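Local coordinates for protein Uly1 (Catenovulum maritimum, PDB 7DRQ) that probably cleaves the marine algal polysaccharide ulvan by eliminative (lyase) chemistry, as a calcium-binding beta-propeller enzyme of polysaccharide lyase family 24, at residues W64-I69 / H73-R78; G97-W102 / H129-N134. One frame throughout, in Å; residues are numbered along the deposited sequence.

Interaction 1: W64-I69 / H73-R78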
loop_
_atom_site.group_PDB
_atom_site.type_symbol
_atom_site.label_atom_id
_atom_site.label_comp_id
_atom_site.label_asym_id
_atom_site.label_seq_id
_atom_site.Cartn_x
_atom_site.Cartn_y
_atom_site.Cartn_z
ATOM N N TRP A 64 -9.238 3.430 -9.184
ATOM C CA TRP A 64 -9.891 4.512 -8.462
ATOM C C TRP A 64 -11.351 4.135 -8.267
ATOM O O TRP A 64 -11.910 3.365 -9.050
ATOM C CB TRP A 64 -9.769 5.854 -9.213
ATOM C CG TRP A 64 -10.135 5.819 -10.694
ATOM C CD1 TRP A 64 -9.419 5.235 -11.707
ATOM C CD2 TRP A 64 -11.272 6.428 -11.316
ATOM N NE1 TRP A 64 -10.049 5.440 -12.917
ATOM C CE2 TRP A 64 -11.189 6.161 -12.704
ATOM C CE3 TRP A 64 -12.359 7.167 -10.839
ATOM C CZ2 TRP A 64 -12.151 6.596 -13.604
ATOM C CZ3 TRP A 64 -13.309 7.608 -11.741
ATOM C CH2 TRP A 64 -13.200 7.327 -13.108
ATOM N N TYR A 65 -11.948 4.663 -7.205
ATOM C CA TYR A 65 -13.399 4.695 -7.072
ATOM C C TYR A 65 -13.929 5.956 -7.741
ATOM O O TYR A 65 -13.307 7.018 -7.650
ATOM C CB TYR A 65 -13.814 4.707 -5.602
ATOM C CG TYR A 65 -13.527 3.441 -4.850
ATOM C CD1 TYR A 65 -14.370 2.336 -4.961
ATOM C CD2 TYR A 65 -12.422 3.352 -4.005
ATOM C CE1 TYR A 65 -14.111 1.176 -4.262
ATOM C CE2 TYR A 65 -12.159 2.194 -3.307
ATOM C CZ TYR A 65 -13.007 1.118 -3.433
ATOM O OH TYR A 65 -12.723 -0.017 -2.722
ATOM N N ARG A 66 -15.092 5.843 -8.384
ATOM C CA ARG A 66 -15.725 6.963 -9.074
ATOM C C ARG A 66 -16.760 7.645 -8.180
ATOM O O ARG A 66 -17.525 6.979 -7.478
ATOM C CB ARG A 66 -16.390 6.479 -10.367
ATOM C CG ARG A 66 -17.020 7.614 -11.184
ATOM C CD ARG A 66 -17.598 7.087 -12.495
ATOM N NE ARG A 66 -18.725 6.208 -12.214
ATOM C CZ ARG A 66 -19.242 5.341 -13.072
ATOM N NH1 ARG A 66 -18.743 5.234 -14.296
ATOM N NH2 ARG A 66 -20.263 4.582 -12.693
ATOM N N GLY A 67 -16.787 8.991 -8.206
ATOM C CA GLY A 67 -17.763 9.725 -7.425
ATOM C C GLY A 67 -19.066 9.934 -8.192
ATOM O O GLY A 67 -19.167 9.623 -9.378
ATOM N N GLY A 68 -20.073 10.456 -7.491
ATOM C CA GLY A 68 -19.981 10.796 -6.078
ATOM C C GLY A 68 -20.494 9.740 -5.112
ATOM O O GLY A 68 -20.353 8.539 -5.362
ATOM N N ILE A 69 -21.097 10.205 -4.009
ATOM C CA ILE A 69 -21.469 9.328 -2.896
ATOM C C ILE A 69 -22.469 8.261 -3.328
ATOM O O ILE A 69 -22.533 7.187 -2.723
ATOM C CB ILE A 69 -22.014 10.178 -1.729
ATOM C CG1 ILE A 69 -22.237 9.333 -0.480
ATOM C CG2 ILE A 69 -23.314 10.879 -2.132
ATOM C CD1 ILE A 69 -22.607 10.163 0.747
ATOM N N HIS A 73 -18.284 3.396 -7.802
ATOM C CA HIS A 73 -17.918 2.162 -8.490
ATOM C C HIS A 73 -16.409 2.005 -8.583
ATOM O O HIS A 73 -15.661 2.983 -8.695
ATOM C CB HIS A 73 -18.511 2.127 -9.895
ATOM C CG HIS A 73 -19.944 1.698 -9.930
ATOM N ND1 HIS A 73 -20.318 0.380 -10.069
ATOM C CD2 HIS A 73 -21.091 2.413 -9.855
ATOM C CE1 HIS A 73 -21.637 0.298 -10.070
ATOM N NE2 HIS A 73 -22.131 1.517 -9.930
ATOM N N VAL A 74 -15.974 0.749 -8.529
ATOM C CA VAL A 74 -14.573 0.397 -8.749
ATOM C C VAL A 74 -14.226 0.590 -10.221
ATOM O O VAL A 74 -14.901 0.054 -11.108
ATOM C CB VAL A 74 -14.326 -1.056 -8.309
ATOM C CG1 VAL A 74 -12.983 -1.557 -8.824
ATOM C CG2 VAL A 74 -14.419 -1.184 -6.776
HETATM N N MSE A 75 -13.166 1.352 -10.491
HETATM C CA MSE A 75 -12.750 1.628 -11.875
HETATM C C MSE A 75 -11.328 1.179 -12.144
HETATM O O MSE A 75 -10.477 1.237 -11.263
HETATM C CB MSE A 75 -12.841 3.123 -12.205
HETATM C CG MSE A 75 -14.054 3.845 -11.650
HETATM SE SE MSE A 75 -15.701 3.296 -12.522
HETATM C CE MSE A 75 -15.334 3.810 -14.379
ATOM N N LEU A 76 -11.064 0.767 -13.388
ATOM C CA LEU A 76 -9.726 0.412 -13.835
ATOM C C LEU A 76 -9.458 1.123 -15.153
ATOM O O LEU A 76 -10.181 0.909 -16.129
ATOM C CB LEU A 76 -9.579 -1.109 -13.991
ATOM C CG LEU A 76 -8.265 -1.531 -14.665
ATOM C CD1 LEU A 76 -7.069 -1.097 -13.815
ATOM C CD2 LEU A 76 -8.233 -3.040 -14.941
ATOM N N THR A 77 -8.443 1.985 -15.171
ATOM C CA THR A 77 -8.068 2.757 -16.354
ATOM C C THR A 77 -6.726 2.264 -16.870
ATOM O O THR A 77 -5.812 1.984 -16.085
ATOM C CB THR A 77 -7.967 4.253 -16.032
ATOM O OG1 THR A 77 -9.237 4.745 -15.596
ATOM C CG2 THR A 77 -7.528 5.047 -17.277
ATOM N N ARG A 78 -6.606 2.146 -18.187
ATOM C CA ARG A 78 -5.347 1.765 -18.806
ATOM C C ARG A 78 -4.949 2.856 -19.784
ATOM O O ARG A 78 -5.693 3.138 -20.725
ATOM C CB ARG A 78 -5.462 0.417 -19.523
ATOM C CG ARG A 78 -4.127 -0.076 -20.082
ATOM C CD ARG A 78 -4.310 -1.340 -20.920
ATOM N NE ARG A 78 -5.019 -1.043 -22.167
ATOM C CZ ARG A 78 -5.332 -1.947 -23.091
ATOM N NH1 ARG A 78 -4.986 -3.230 -22.928
ATOM N NH2 ARG A 78 -5.991 -1.574 -24.186
#

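Interaction 2: G97-W102 / H129-N134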
loop_
_atom_site.group_PDB
_atom_site.type_symbol
_atom_site.label_atom_id
_atom_site.label_comp_id
_atom_site.label_asym_id
_atom_site.label_seq_id
_atom_site.Cartn_x
_atom_site.Cartn_y
_atom_site.Cartn_z
ATOM N N GLY A 97 -17.748 1.388 2.191
ATOM C CA GLY A 97 -17.561 2.319 3.286
ATOM C C GLY A 97 -17.040 1.642 4.537
ATOM O O GLY A 97 -16.317 0.635 4.492
ATOM N N PHE A 98 -17.434 2.195 5.681
ATOM C CA PHE A 98 -17.017 1.642 6.962
ATOM C C PHE A 98 -17.954 0.501 7.341
ATOM O O PHE A 98 -19.113 0.738 7.699
ATOM C CB PHE A 98 -17.008 2.711 8.051
ATOM C CG PHE A 98 -16.414 2.222 9.347
ATOM C CD1 PHE A 98 -15.042 2.283 9.554
ATOM C CD2 PHE A 98 -17.216 1.670 10.336
ATOM C CE1 PHE A 98 -14.478 1.822 10.738
ATOM C CE2 PHE A 98 -16.659 1.196 11.524
ATOM C CZ PHE A 98 -15.292 1.271 11.724
ATOM N N GLU A 99 -17.452 -0.732 7.258
ATOM C CA GLU A 99 -18.197 -1.936 7.632
ATOM C C GLU A 99 -19.608 -1.934 7.046
ATOM O O GLU A 99 -20.599 -2.182 7.735
ATOM C CB GLU A 99 -18.227 -2.096 9.160
ATOM C CG GLU A 99 -16.823 -2.277 9.768
ATOM C CD GLU A 99 -16.812 -2.265 11.291
ATOM O OE1 GLU A 99 -15.713 -2.303 11.882
ATOM O OE2 GLU A 99 -17.898 -2.198 11.889
ATOM N N GLY A 100 -19.698 -1.633 5.751
ATOM C CA GLY A 100 -20.958 -1.657 5.042
ATOM C C GLY A 100 -21.699 -0.338 5.016
ATOM O O GLY A 100 -22.617 -0.175 4.200
ATOM N N ARG A 101 -21.330 0.610 5.885
ATOM C CA ARG A 101 -21.955 1.930 5.932
ATOM C C ARG A 101 -21.308 2.757 4.841
ATOM O O ARG A 101 -20.326 3.465 5.065
ATOM C CB ARG A 101 -21.782 2.573 7.301
ATOM C CG ARG A 101 -22.677 1.966 8.376
ATOM C CD ARG A 101 -22.137 0.633 8.901
ATOM N NE ARG A 101 -22.665 0.338 10.234
ATOM C CZ ARG A 101 -22.484 -0.816 10.876
ATOM N NH1 ARG A 101 -21.780 -1.789 10.312
ATOM N NH2 ARG A 101 -22.995 -0.993 12.093
ATOM N N TRP A 102 -21.885 2.667 3.640
ATOM C CA TRP A 102 -21.216 3.151 2.442
ATOM C C TRP A 102 -21.141 4.670 2.387
ATOM O O TRP A 102 -20.369 5.201 1.585
ATOM C CB TRP A 102 -21.923 2.611 1.197
ATOM C CG TRP A 102 -23.412 2.805 1.219
ATOM C CD1 TRP A 102 -24.351 1.889 1.596
ATOM C CD2 TRP A 102 -24.133 3.994 0.856
ATOM N NE1 TRP A 102 -25.611 2.432 1.491
ATOM C CE2 TRP A 102 -25.505 3.722 1.040
ATOM C CE3 TRP A 102 -23.752 5.260 0.393
ATOM C CZ2 TRP A 102 -26.499 4.670 0.775
ATOM C CZ3 TRP A 102 -24.740 6.201 0.134
ATOM C CH2 TRP A 102 -26.098 5.897 0.328
ATOM N N HIS A 129 -11.216 -4.310 4.732
ATOM C CA HIS A 129 -10.563 -3.917 5.980
ATOM C C HIS A 129 -10.844 -5.002 7.024
ATOM O O HIS A 129 -11.668 -4.824 7.928
ATOM C CB HIS A 129 -11.011 -2.537 6.462
ATOM C CG HIS A 129 -10.212 -2.023 7.621
ATOM N ND1 HIS A 129 -10.428 -0.782 8.184
ATOM C CD2 HIS A 129 -9.187 -2.577 8.312
ATOM C CE1 HIS A 129 -9.585 -0.605 9.187
ATOM N NE2 HIS A 129 -8.819 -1.676 9.284
ATOM N N ALA A 130 -10.135 -6.125 6.889
ATOM C CA ALA A 130 -10.192 -7.221 7.859
ATOM C C ALA A 130 -11.612 -7.761 8.038
ATOM O O ALA A 130 -12.037 -8.089 9.150
ATOM C CB ALA A 130 -9.602 -6.785 9.201
ATOM N N TYR A 131 -12.350 -7.883 6.941
ATOM C CA TYR A 131 -13.706 -8.393 7.071
ATOM C C TYR A 131 -13.690 -9.916 7.173
ATOM O O TYR A 131 -12.727 -10.580 6.786
ATOM C CB TYR A 131 -14.577 -7.931 5.901
ATOM C CG TYR A 131 -14.617 -6.421 5.782
ATOM C CD1 TYR A 131 -14.727 -5.623 6.910
ATOM C CD2 TYR A 131 -14.513 -5.799 4.546
ATOM C CE1 TYR A 131 -14.757 -4.229 6.817
ATOM C CE2 TYR A 131 -14.531 -4.411 4.437
ATOM C CZ TYR A 131 -14.648 -3.635 5.571
ATOM O OH TYR A 131 -14.671 -2.266 5.466
ATOM N N ARG A 132 -14.774 -10.459 7.728
ATOM C CA ARG A 132 -14.926 -11.890 7.958
ATOM C C ARG A 132 -16.378 -12.257 7.701
ATOM O O ARG A 132 -17.232 -11.389 7.525
ATOM C CB ARG A 132 -14.511 -12.283 9.389
ATOM C CG ARG A 132 -14.911 -11.256 10.423
ATOM C CD ARG A 132 -14.252 -11.500 11.784
ATOM N NE ARG A 132 -14.198 -10.261 12.570
ATOM C CZ ARG A 132 -15.217 -9.771 13.275
ATOM N NH1 ARG A 132 -16.385 -10.406 13.305
ATOM N NH2 ARG A 132 -15.072 -8.642 13.955
ATOM N N GLU A 133 -16.668 -13.563 7.696
ATOM C CA GLU A 133 -18.013 -13.991 7.314
ATOM C C GLU A 133 -19.074 -13.449 8.263
ATOM O O GLU A 133 -20.221 -13.240 7.851
ATOM C CB GLU A 133 -18.089 -15.515 7.235
ATOM C CG GLU A 133 -17.948 -16.227 8.563
ATOM C CD GLU A 133 -17.845 -17.717 8.369
ATOM O OE1 GLU A 133 -18.372 -18.200 7.347
ATOM O OE2 GLU A 133 -17.227 -18.396 9.211
ATOM N N ASN A 134 -18.720 -13.195 9.525
ATOM C CA ASN A 134 -19.682 -12.667 10.480
ATOM C C ASN A 134 -19.444 -11.188 10.778
ATOM O O ASN A 134 -19.837 -10.701 11.841
ATOM C CB ASN A 134 -19.676 -13.499 11.765
ATOM C CG ASN A 134 -18.367 -13.415 12.509
ATOM O OD1 ASN A 134 -17.330 -13.076 11.934
ATOM N ND2 ASN A 134 -18.405 -13.703 13.804
HETATM O O HOH W 1 -17.257 -1.882 4.053
HETATM O O HOH W 2 -14.275 -0.730 7.684
#

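Interaction 1: W64-I69 / H73-R78
W64 and selenomethionine M75 face each other across two antiparallel strands as a hydrogen-bonded pair. M75 N gives a short bond of 2.8 Å to W64 O, while the return bond from W64 N to M75 O is longer, at 3.3 Å. Two residues further, R66 N reaches H73 O at 2.9 Å in the carbonyl plane. Y65 and V74, a non-hydrogen-bonded pair, put their side chains on the other face of the sheet. There V74 CG2 lies 3.5 Å from Y65 CE1, and Y65 OH binds N109 O.

On the face that W64 shares with M75, the indole carries the packing. Its chi1 of 49° wedges CG between the backbone N and the carbonyl carbon, and the indole lies back over the neighbouring strand. M75 CG sits 3.6 Å above the centroid of the six-membered ring, almost on the ring normal, as a CH-pi contact; M75 SE lies farther off and obliquely, a Met-aromatic contact. Indole suits this place because it offers a broad face and a polar edge: NE1 points to T77 OG1 at 2.9 Å, nearly straight (171°) and in the ring plane. T77 OG1 is also bonded to T88 OG1. A leucine here would probably leave T77 OG1 without the indole N-H and M75 CG without the flat face it packs on.

Charge enters through R66, whose guanidinium forms salt bridges with D71 and E90. M75 SE, standing where methionine's sulfur would be, lies 3.9 Å above the guanidinium plane, clear of the in-plane N-H groups.

The whole is a beta hairpin, strands 59-65 and 73-80, forming the middle pair of a four-stranded antiparallel sheet, as in a beta-propeller blade.

Interaction 2: G97-W102 / H129-N134
Y131 reaches across to E99, in a tight turn, and to G97 just before it, almost entirely with the far end of its ring. From CB, a chi1 of -57° sets CG beside the backbone N and sends the ring toward the turn. Over one face of the ring H129 N, two residues earlier in the chain, lies 3.3 Å from CE2. Farther out, CE1 meets the aliphatic part of E99, whose CG stands 4.1 Å away in a loose, oblique contact. Beyond this methylene the extended chain carries the carboxylate to a salt bridge with R28.

At the tip, OH works mainly through water. One water lies 3.0 Å from OH, donates to G97 O at 2.7 Å and accepts from G100 N at 3.0 Å. A second lies in the ring plane, 2.7 Å from OH, and takes the N-H of E99 at 3.2 Å. N109 ND2 also bonds to the hydroxyl.

The turn is type I' from F98 to R101, with E99 and G100 both at positive phi. At the backbone angles of G100, its third residue, a CB would be jammed against the preceding carbonyl O, so glycine suits the place. R101 NH1 braces it from within by bonding E99 O at 2.9 Å, in the guanidinium plane. The amides of E99 and G100 face the waters, and G97 just ahead offers its carbonyl.

Chemically, then, two loops meet with little apolar surface: two waters, each held by the hydroxyl, meet one carbonyl and two amides. A hydroxyl suits the place because it can bond to both waters and to N109 ND2.

In the fold
The two contacts follow one another along the chain, interaction 1 closing before interaction 2 opens, with centres about 19 Å apart, inside one BNR-repeat range of the propeller clan. Interaction 1 is built on a single four-stranded sheet, whereas interaction 2 joins the loop after strand 93-94 to the one after strand 122-126. They touch directly where I69 O packs 3.7 Å from W102 CZ3. N109 also links them, its backbone O bound to Y65 OH and its side chain to Y131 OH. Sheet and connecting loops are thus tied into one continuous framework, and the side chain of K185, a calcium ligand, is about 7 Å from that of V74 and about 10 Å from that of Y131.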